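Local coordinates for DNA mismatch repair protein MutS (Thermus aquaticus, PDB 1EWQ) that recognises and binds mismatched DNA, possibly as the first step of mismatch repair, and has a weak ATPase activity, at residues C[277-282]-C[526-531]; C[284-289]-C[331-336]; C[513-516]-C[521-524]. All coordinates share one frame; numbering follows the deposited sequence.

Contact 1. Residues C[277-282]-C[526-531]; sequences DETRTA and ELDVYA
The carboxylate of Asp528 points from its helix into the bend of residues 279-281, where three consecutive residues curl around its two oxygens. Asp528 places CG anti to its backbone N (chi1 -178°), which carries the carboxylate on toward the loop. OD1 offers its syn lone pair to the backbone of Arg280, and the bond from Arg280 N to Asp528 OD1 is short and nearly straight, at 2.7 Å and 167°. The side chains of Arg280 and Asp528 cross at about a right angle, so only the base of the arginine touches, with CB 3.4 Å from Asp528 OD1. Beyond CG the arginine chain bends off, and its NE stays 6.3 Å from Asp528 OD1; its NH1 makes a weak hydrogen bond to Arg323 O, and the side chain touches Tyr327.

This bend lies in the helical MutS domain III and leads from helix 272-276 into helix 282-293, with Thr281 as the N-cap of the latter. Thr281 and Asp528 slide past each other in opposite directions. With OG1 set between its own backbone N and carbonyl carbon (chi1 66°), Thr281 can both accept from Gly284 N as the cap and donate to Asp528 OD2 at 2.7 Å. Its backbone N also donates to Asp528 OD2, at 2.8 Å, although the position of that oxygen is less certain. Thr279 crosses the aspartate at about a right angle, and its CB lies 3.7 Å from Asp528 OD2. On the same helix Val529 faces away from the loop and packs on Trp291 of helix 282-293.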
loop_
_atom_site.group_PDB
_atom_site.type_symbol
_atom_site.label_atom_id
_atom_site.label_comp_id
_atom_site.label_asym_id
_atom_site.label_seq_id
_atom_site.Cartn_x
_atom_site.Cartn_y
_atom_site.Cartn_z
ATOM N N ASP C 277 -21.380 9.053 -12.226
ATOM C CA ASP C 277 -21.848 9.575 -10.958
ATOM C C ASP C 277 -21.584 11.027 -10.563
ATOM O O ASP C 277 -20.465 11.405 -10.222
ATOM C CB ASP C 277 -21.351 8.658 -9.841
ATOM C CG ASP C 277 -21.895 9.051 -8.494
ATOM O OD1 ASP C 277 -23.114 9.278 -8.407
ATOM O OD2 ASP C 277 -21.110 9.126 -7.527
ATOM N N GLU C 278 -22.640 11.830 -10.593
ATOM C CA GLU C 278 -22.570 13.232 -10.196
ATOM C C GLU C 278 -23.656 13.414 -9.142
ATOM O O GLU C 278 -24.206 14.509 -8.951
ATOM C CB GLU C 278 -22.840 14.150 -11.384
ATOM C CG GLU C 278 -21.939 13.891 -12.563
ATOM C CD GLU C 278 -21.835 15.091 -13.485
ATOM O OE1 GLU C 278 -22.716 15.983 -13.404
ATOM O OE2 GLU C 278 -20.878 15.142 -14.294
ATOM N N THR C 279 -23.962 12.309 -8.471
ATOM C CA THR C 279 -24.973 12.280 -7.432
ATOM C C THR C 279 -24.606 13.213 -6.273
ATOM O O THR C 279 -23.442 13.403 -5.966
ATOM C CB THR C 279 -25.154 10.833 -6.919
ATOM O OG1 THR C 279 -26.291 10.771 -6.058
ATOM C CG2 THR C 279 -23.940 10.378 -6.152
ATOM N N ARG C 280 -25.611 13.799 -5.637
ATOM C CA ARG C 280 -25.368 14.719 -4.531
ATOM C C ARG C 280 -25.463 14.093 -3.135
ATOM O O ARG C 280 -24.837 14.580 -2.199
ATOM C CB ARG C 280 -26.319 15.913 -4.646
ATOM C CG ARG C 280 -25.914 16.887 -5.756
ATOM C CD ARG C 280 -24.551 17.481 -5.429
ATOM N NE ARG C 280 -23.898 18.159 -6.546
ATOM C CZ ARG C 280 -24.067 19.442 -6.857
ATOM N NH1 ARG C 280 -24.883 20.208 -6.136
ATOM N NH2 ARG C 280 -23.403 19.961 -7.881
ATOM N N THR C 281 -26.214 13.005 -3.002
ATOM C CA THR C 281 -26.368 12.346 -1.708
ATOM C C THR C 281 -25.863 10.896 -1.708
ATOM O O THR C 281 -25.728 10.274 -2.760
ATOM C CB THR C 281 -27.829 12.319 -1.293
ATOM O OG1 THR C 281 -28.553 11.492 -2.208
ATOM C CG2 THR C 281 -28.417 13.719 -1.318
ATOM N N ALA C 282 -25.600 10.354 -0.522
ATOM C CA ALA C 282 -25.119 8.982 -0.432
ATOM C C ALA C 282 -26.213 8.010 -0.892
ATOM O O ALA C 282 -25.935 7.093 -1.656
ATOM C CB ALA C 282 -24.669 8.662 0.999
ATOM N N GLU C 526 -33.926 8.862 -5.438
ATOM C CA GLU C 526 -34.310 8.683 -6.830
ATOM C C GLU C 526 -34.166 9.983 -7.618
ATOM O O GLU C 526 -33.576 10.005 -8.695
ATOM C CB GLU C 526 -35.749 8.170 -6.920
ATOM C CG GLU C 526 -35.872 6.926 -7.773
ATOM C CD GLU C 526 -37.292 6.418 -7.877
ATOM O OE1 GLU C 526 -37.889 6.082 -6.828
ATOM O OE2 GLU C 526 -37.802 6.356 -9.014
ATOM N N LEU C 527 -34.701 11.069 -7.073
ATOM C CA LEU C 527 -34.617 12.364 -7.738
ATOM C C LEU C 527 -33.159 12.785 -7.879
ATOM O O LEU C 527 -32.793 13.433 -8.853
ATOM C CB LEU C 527 -35.392 13.414 -6.940
ATOM C CG LEU C 527 -36.863 13.049 -6.760
ATOM C CD1 LEU C 527 -37.501 13.955 -5.733
ATOM C CD2 LEU C 527 -37.578 13.153 -8.110
ATOM N N ASP C 528 -32.335 12.418 -6.897
ATOM C CA ASP C 528 -30.910 12.746 -6.930
ATOM C C ASP C 528 -30.296 12.069 -8.162
ATOM O O ASP C 528 -29.518 12.692 -8.898
ATOM C CB ASP C 528 -30.233 12.267 -5.628
ATOM C CG ASP C 528 -28.730 12.606 -5.553
ATOM O OD1 ASP C 528 -28.281 13.580 -6.200
ATOM O OD2 ASP C 528 -27.997 11.901 -4.815
ATOM N N VAL C 529 -30.675 10.816 -8.404
ATOM C CA VAL C 529 -30.159 10.059 -9.542
ATOM C C VAL C 529 -30.605 10.606 -10.903
ATOM O O VAL C 529 -29.789 10.787 -11.806
ATOM C CB VAL C 529 -30.546 8.577 -9.424
ATOM C CG1 VAL C 529 -30.210 7.838 -10.711
ATOM C CG2 VAL C 529 -29.772 7.939 -8.253
ATOM N N TYR C 530 -31.896 10.877 -11.043
ATOM C CA TYR C 530 -32.423 11.412 -12.289
ATOM C C TYR C 530 -31.780 12.755 -12.634
ATOM O O TYR C 530 -31.380 12.983 -13.776
ATOM C CB TYR C 530 -33.936 11.574 -12.180
ATOM C CG TYR C 530 -34.687 10.269 -12.050
ATOM C CD1 TYR C 530 -35.736 10.132 -11.136
ATOM C CD2 TYR C 530 -34.391 9.185 -12.879
ATOM C CE1 TYR C 530 -36.468 8.946 -11.060
ATOM C CE2 TYR C 530 -35.125 7.996 -12.811
ATOM C CZ TYR C 530 -36.159 7.884 -11.902
ATOM O OH TYR C 530 -36.896 6.719 -11.854
ATOM N N ALA C 531 -31.680 13.643 -11.650
ATOM C CA ALA C 531 -31.072 14.949 -11.884
ATOM C C ALA C 531 -29.588 14.779 -12.218
ATOM O O ALA C 531 -29.037 15.494 -13.063
ATOM C CB ALA C 531 -31.245 15.844 -10.651
#

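Contact 2. Residues C[284-289]-C[331-336]; sequences GRRLLQ and DLERLA
The Arg286 guanidinium is met along its edge by Asp331 and Glu333, while the Arg334 guanidinium carries NH1 of Arg286 over the centre of one face, 3.4 Å above its plane. These four residues form a salt-bridge network between helix 282-293 and the start of helix 332-340, inside the helical MutS domain III. Asp331 is the N-cap of the second helix: its OD1 accepts from Arg334 N at 2.9 Å, approached from above the carboxylate plane, with a weak bond from Glu333 N beside it. The other oxygen, OD2, takes the stronger bonds of Arg286, while OD1 gets a weak one from Arg286 NH2. Both terminal nitrogens of Arg286 close end-on upon OD2, NH1 at 3.0 Å and NH2 at 3.2 Å from Asp331 OD2, on its syn side and from the same face, with the two planar groups only 20° apart. NH2 is shared, since Glu333 OE1 also accepts from it at 3.0 Å, using the anti side of a carboxylate turned 54° from the guanidinium.

The Arg334 side chain meets Asp331 only as a long ion pair, by charge alone, and its guanidinium N-H groups go to Ser151 OG and the carbonyls of Pro128 and Glu130. Arg286 NH1 also donates to Arg129 O. An alanine in place of Arg286 is likely to leave Glu333 without its charge partner and Asp331 with only the long ion pair to Arg334, and to free the glutamate to swing. Bends at chi3 (-63°) and beyond it bring the Arg286 NE to the glutamate side, where a water bridges the two residues, accepting from Arg286 NE at 2.8 Å and donating to Glu333 OE1 at 2.7 Å.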
loop_
_atom_site.group_PDB
_atom_site.type_symbol
_atom_site.label_atom_id
_atom_site.label_comp_id
_atom_site.label_asym_id
_atom_site.label_seq_id
_atom_site.Cartn_x
_atom_site.Cartn_y
_atom_site.Cartn_z
ATOM N N GLY C 284 -28.396 8.419 -2.991
ATOM C CA GLY C 284 -28.442 8.536 -4.436
ATOM C C GLY C 284 -27.291 7.788 -5.076
ATOM O O GLY C 284 -27.489 7.057 -6.035
ATOM N N ARG C 285 -26.081 7.962 -4.562
ATOM C CA ARG C 285 -24.941 7.234 -5.124
ATOM C C ARG C 285 -25.196 5.734 -5.004
ATOM O O ARG C 285 -24.887 4.972 -5.917
ATOM C CB ARG C 285 -23.638 7.579 -4.392
ATOM C CG ARG C 285 -22.445 6.793 -4.912
ATOM C CD ARG C 285 -21.127 7.232 -4.281
ATOM N NE ARG C 285 -20.810 8.617 -4.609
ATOM C CZ ARG C 285 -19.774 9.293 -4.121
ATOM N NH1 ARG C 285 -18.924 8.720 -3.275
ATOM N NH2 ARG C 285 -19.606 10.561 -4.462
ATOM N N ARG C 286 -25.757 5.318 -3.868
ATOM C CA ARG C 286 -26.056 3.905 -3.643
ATOM C C ARG C 286 -27.136 3.397 -4.605
ATOM O O ARG C 286 -27.019 2.299 -5.153
ATOM C CB ARG C 286 -26.486 3.661 -2.190
ATOM C CG ARG C 286 -25.331 3.755 -1.150
ATOM C CD ARG C 286 -25.731 3.119 0.200
ATOM N NE ARG C 286 -26.858 3.808 0.826
ATOM C CZ ARG C 286 -26.728 4.855 1.635
ATOM N NH1 ARG C 286 -25.520 5.325 1.926
ATOM N NH2 ARG C 286 -27.804 5.458 2.120
ATOM N N LEU C 287 -28.184 4.188 -4.812
ATOM C CA LEU C 287 -29.240 3.792 -5.728
ATOM C C LEU C 287 -28.676 3.656 -7.147
ATOM O O LEU C 287 -28.981 2.690 -7.850
ATOM C CB LEU C 287 -30.365 4.823 -5.740
ATOM C CG LEU C 287 -31.532 4.460 -6.666
ATOM C CD1 LEU C 287 -32.278 3.259 -6.061
ATOM C CD2 LEU C 287 -32.479 5.661 -6.822
ATOM N N LEU C 288 -27.851 4.618 -7.567
ATOM C CA LEU C 288 -27.274 4.555 -8.903
ATOM C C LEU C 288 -26.407 3.307 -9.032
ATOM O O LEU C 288 -26.430 2.631 -10.046
ATOM C CB LEU C 288 -26.439 5.810 -9.207
ATOM C CG LEU C 288 -25.770 5.837 -10.589
ATOM C CD1 LEU C 288 -26.775 5.431 -11.666
ATOM C CD2 LEU C 288 -25.201 7.229 -10.868
ATOM N N GLN C 289 -25.644 2.999 -7.994
ATOM C CA GLN C 289 -24.794 1.826 -8.050
ATOM C C GLN C 289 -25.652 0.567 -8.136
ATOM O O GLN C 289 -25.307 -0.388 -8.830
ATOM C CB GLN C 289 -23.876 1.760 -6.829
ATOM C CG GLN C 289 -22.957 0.555 -6.873
ATOM C CD GLN C 289 -21.752 0.692 -5.965
ATOM O OE1 GLN C 289 -21.879 1.050 -4.798
ATOM N NE2 GLN C 289 -20.571 0.391 -6.499
ATOM N N ASP C 331 -27.421 11.914 4.939
ATOM C CA ASP C 331 -27.884 10.559 4.605
ATOM C C ASP C 331 -29.012 10.190 5.589
ATOM O O ASP C 331 -28.752 9.645 6.667
ATOM C CB ASP C 331 -26.709 9.578 4.765
ATOM C CG ASP C 331 -27.052 8.151 4.338
ATOM O OD1 ASP C 331 -28.244 7.771 4.380
ATOM O OD2 ASP C 331 -26.114 7.407 3.978
ATOM N N LEU C 332 -30.255 10.482 5.221
ATOM C CA LEU C 332 -31.390 10.209 6.095
ATOM C C LEU C 332 -31.727 8.736 6.305
ATOM O O LEU C 332 -32.400 8.377 7.281
ATOM C CB LEU C 332 -32.620 10.965 5.593
ATOM C CG LEU C 332 -32.704 12.438 6.021
ATOM C CD1 LEU C 332 -31.379 13.135 5.768
ATOM C CD2 LEU C 332 -33.844 13.119 5.278
ATOM N N GLU C 333 -31.267 7.888 5.394
ATOM C CA GLU C 333 -31.505 6.463 5.505
ATOM C C GLU C 333 -30.616 5.884 6.616
ATOM O O GLU C 333 -31.096 5.139 7.479
ATOM C CB GLU C 333 -31.232 5.781 4.161
ATOM C CG GLU C 333 -31.225 4.264 4.219
ATOM C CD GLU C 333 -31.200 3.626 2.837
ATOM O OE1 GLU C 333 -30.492 4.144 1.943
ATOM O OE2 GLU C 333 -31.880 2.598 2.652
ATOM N N ARG C 334 -29.331 6.227 6.605
ATOM C CA ARG C 334 -28.424 5.738 7.647
ATOM C C ARG C 334 -28.706 6.430 8.984
ATOM O O ARG C 334 -28.454 5.879 10.052
ATOM C CB ARG C 334 -26.965 5.956 7.235
ATOM C CG ARG C 334 -26.445 4.836 6.369
ATOM C CD ARG C 334 -25.013 5.045 5.925
ATOM N NE ARG C 334 -24.559 3.912 5.119
ATOM C CZ ARG C 334 -23.484 3.926 4.342
ATOM N NH1 ARG C 334 -22.742 5.018 4.250
ATOM N NH2 ARG C 334 -23.144 2.838 3.671
ATOM N N LEU C 335 -29.247 7.639 8.907
ATOM C CA LEU C 335 -29.590 8.417 10.091
ATOM C C LEU C 335 -30.808 7.750 10.757
ATOM O O LEU C 335 -30.885 7.631 11.984
ATOM C CB LEU C 335 -29.908 9.855 9.669
ATOM C CG LEU C 335 -29.749 10.987 10.685
ATOM C CD1 LEU C 335 -30.771 10.850 11.814
ATOM C CD2 LEU C 335 -28.327 10.952 11.229
ATOM N N ALA C 336 -31.750 7.298 9.938
ATOM C CA ALA C 336 -32.939 6.624 10.444
ATOM C C ALA C 336 -32.550 5.350 11.203
ATOM O O ALA C 336 -33.067 5.082 12.294
ATOM C CB ALA C 336 -33.868 6.278 9.285
HETATM O O HOH W 1 -29.228 2.583 0.131
#

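Contact 3. Residues C[513-516]-C[521-524]; sequences QAEA and ARIL
Glu515 brings one oxygen of its carboxylate, OE2, to the edge of the Arg522 guanidinium, near its plane. Donor and acceptor belong to one helix, 514-540 of MutS domain III, and stand seven residues apart, so this is an i to i+7 salt bridge running along two turns of the same face. The CA atoms of Glu515 and Arg522 are 10.7 Å apart, and both side chains must reach along the helix to close that span.

Most of the distance is covered by the arginine. Its CG lies anti to the carbonyl carbon, and from CG to NE the chain runs extended toward the N-terminal end of the helix. Glu515 starts with its CB directed away from Arg522, but a bend at chi2 (47°) folds the carboxylate back toward it. The side chains meet at a slant, with the carboxylate and guanidinium planes 24° apart. The bond from Arg522 NH2 to Glu515 OE2 is weak, 3.4 Å long, with an angle of 150° at the hydrogen.

Both residues are solvent-exposed, so water is likely to compete for the charged groups. Glu515 sits in the first turn of its helix, just after the N-cap Gln513, where a negative charge would probably be favoured by the helix dipole. It also touches Glu340 of helix 332-340, while Arg522 touches Gln239. On another side of this part of the helix, Ala521 packs on Leu332 and Glu333, and Leu524 lies against Leu359 and Leu362 of helix 346-366. Arg522 uses a single nitrogen toward the glutamate, for its NH1 stays 4.7 Å from Glu515 OE2, and the second carboxylate oxygen, OE1, lies 5.4 Å from Arg522 NH2.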
loop_
_atom_site.group_PDB
_atom_site.type_symbol
_atom_site.label_atom_id
_atom_site.label_comp_id
_atom_site.label_asym_id
_atom_site.label_seq_id
_atom_site.Cartn_x
_atom_site.Cartn_y
_atom_site.Cartn_z
ATOM N N GLN C 513 -40.130 9.270 14.005
ATOM C CA GLN C 513 -40.313 9.604 12.599
ATOM C C GLN C 513 -39.340 8.834 11.709
ATOM O O GLN C 513 -39.174 9.163 10.534
ATOM C CB GLN C 513 -40.103 11.102 12.371
ATOM C CG GLN C 513 -41.091 12.000 13.108
ATOM C CD GLN C 513 -42.527 11.582 12.880
ATOM O OE1 GLN C 513 -42.930 11.319 11.746
ATOM N NE2 GLN C 513 -43.308 11.512 13.953
ATOM N N ALA C 514 -38.701 7.813 12.267
ATOM C CA ALA C 514 -37.730 7.017 11.515
ATOM C C ALA C 514 -38.245 6.563 10.142
ATOM O O ALA C 514 -37.547 6.669 9.141
ATOM C CB ALA C 514 -37.299 5.803 12.342
ATOM N N GLU C 515 -39.476 6.071 10.099
ATOM C CA GLU C 515 -40.048 5.602 8.846
ATOM C C GLU C 515 -40.243 6.732 7.822
ATOM O O GLU C 515 -39.982 6.545 6.632
ATOM C CB GLU C 515 -41.374 4.889 9.134
ATOM C CG GLU C 515 -41.676 3.755 8.173
ATOM C CD GLU C 515 -40.477 2.837 7.963
ATOM O OE1 GLU C 515 -39.875 2.395 8.970
ATOM O OE2 GLU C 515 -40.143 2.556 6.787
ATOM N N ALA C 516 -40.698 7.899 8.275
ATOM C CA ALA C 516 -40.898 9.021 7.357
ATOM C C ALA C 516 -39.532 9.454 6.828
ATOM O O ALA C 516 -39.396 9.865 5.678
ATOM C CB ALA C 516 -41.596 10.193 8.070
ATOM N N ALA C 521 -35.999 9.744 2.310
ATOM C CA ALA C 521 -34.697 9.370 1.785
ATOM C C ALA C 521 -34.795 8.612 0.462
ATOM O O ALA C 521 -33.976 8.834 -0.434
ATOM C CB ALA C 521 -33.933 8.532 2.817
ATOM N N ARG C 522 -35.782 7.725 0.328
ATOM C CA ARG C 522 -35.940 6.957 -0.918
ATOM C C ARG C 522 -36.308 7.866 -2.086
ATOM O O ARG C 522 -35.719 7.782 -3.163
ATOM C CB ARG C 522 -37.030 5.881 -0.794
ATOM C CG ARG C 522 -36.896 5.000 0.411
ATOM C CD ARG C 522 -37.842 3.796 0.352
ATOM N NE ARG C 522 -37.854 3.099 1.642
ATOM C CZ ARG C 522 -38.779 3.280 2.578
ATOM N NH1 ARG C 522 -39.776 4.127 2.371
ATOM N NH2 ARG C 522 -38.698 2.626 3.727
ATOM N N ILE C 523 -37.295 8.725 -1.857
ATOM C CA ILE C 523 -37.768 9.657 -2.872
ATOM C C ILE C 523 -36.642 10.556 -3.358
ATOM O O ILE C 523 -36.374 10.649 -4.555
ATOM C CB ILE C 523 -38.914 10.528 -2.311
ATOM C CG1 ILE C 523 -40.140 9.649 -2.053
ATOM C CG2 ILE C 523 -39.241 11.652 -3.278
ATOM C CD1 ILE C 523 -41.291 10.353 -1.339
ATOM N N LEU C 524 -35.972 11.211 -2.418
ATOM C CA LEU C 524 -34.886 12.117 -2.763
ATOM C C LEU C 524 -33.707 11.404 -3.402
ATOM O O LEU C 524 -32.992 11.992 -4.217
ATOM C CB LEU C 524 -34.444 12.894 -1.526
ATOM C CG LEU C 524 -35.582 13.753 -0.977
ATOM C CD1 LEU C 524 -35.119 14.537 0.245
ATOM C CD2 LEU C 524 -36.078 14.694 -2.078
#

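In the fold
All three contacts lie in MutS domain III, away from the predicted ATP site and about 26 to 32 Å from the DNA at their nearest atoms. Contacts 1 and 3 share helix 514-540, and contact 2 joins helices 282-293 and 332-340. Along the chain, contact 1 closes a loop of more than 240 residues that encloses contact 2 and then contact 3. Contact 2 sits between the others, its centre about 10 Å from each, while those of contacts 1 and 3 are about 16 Å apart. A salt bridge from Asp277 to Arg285 joins contacts 1 and 2; Ala336 against the backbone of Ala514 joins 2 and 3. Helix 514-540 thus packs against helices from much earlier in the domain.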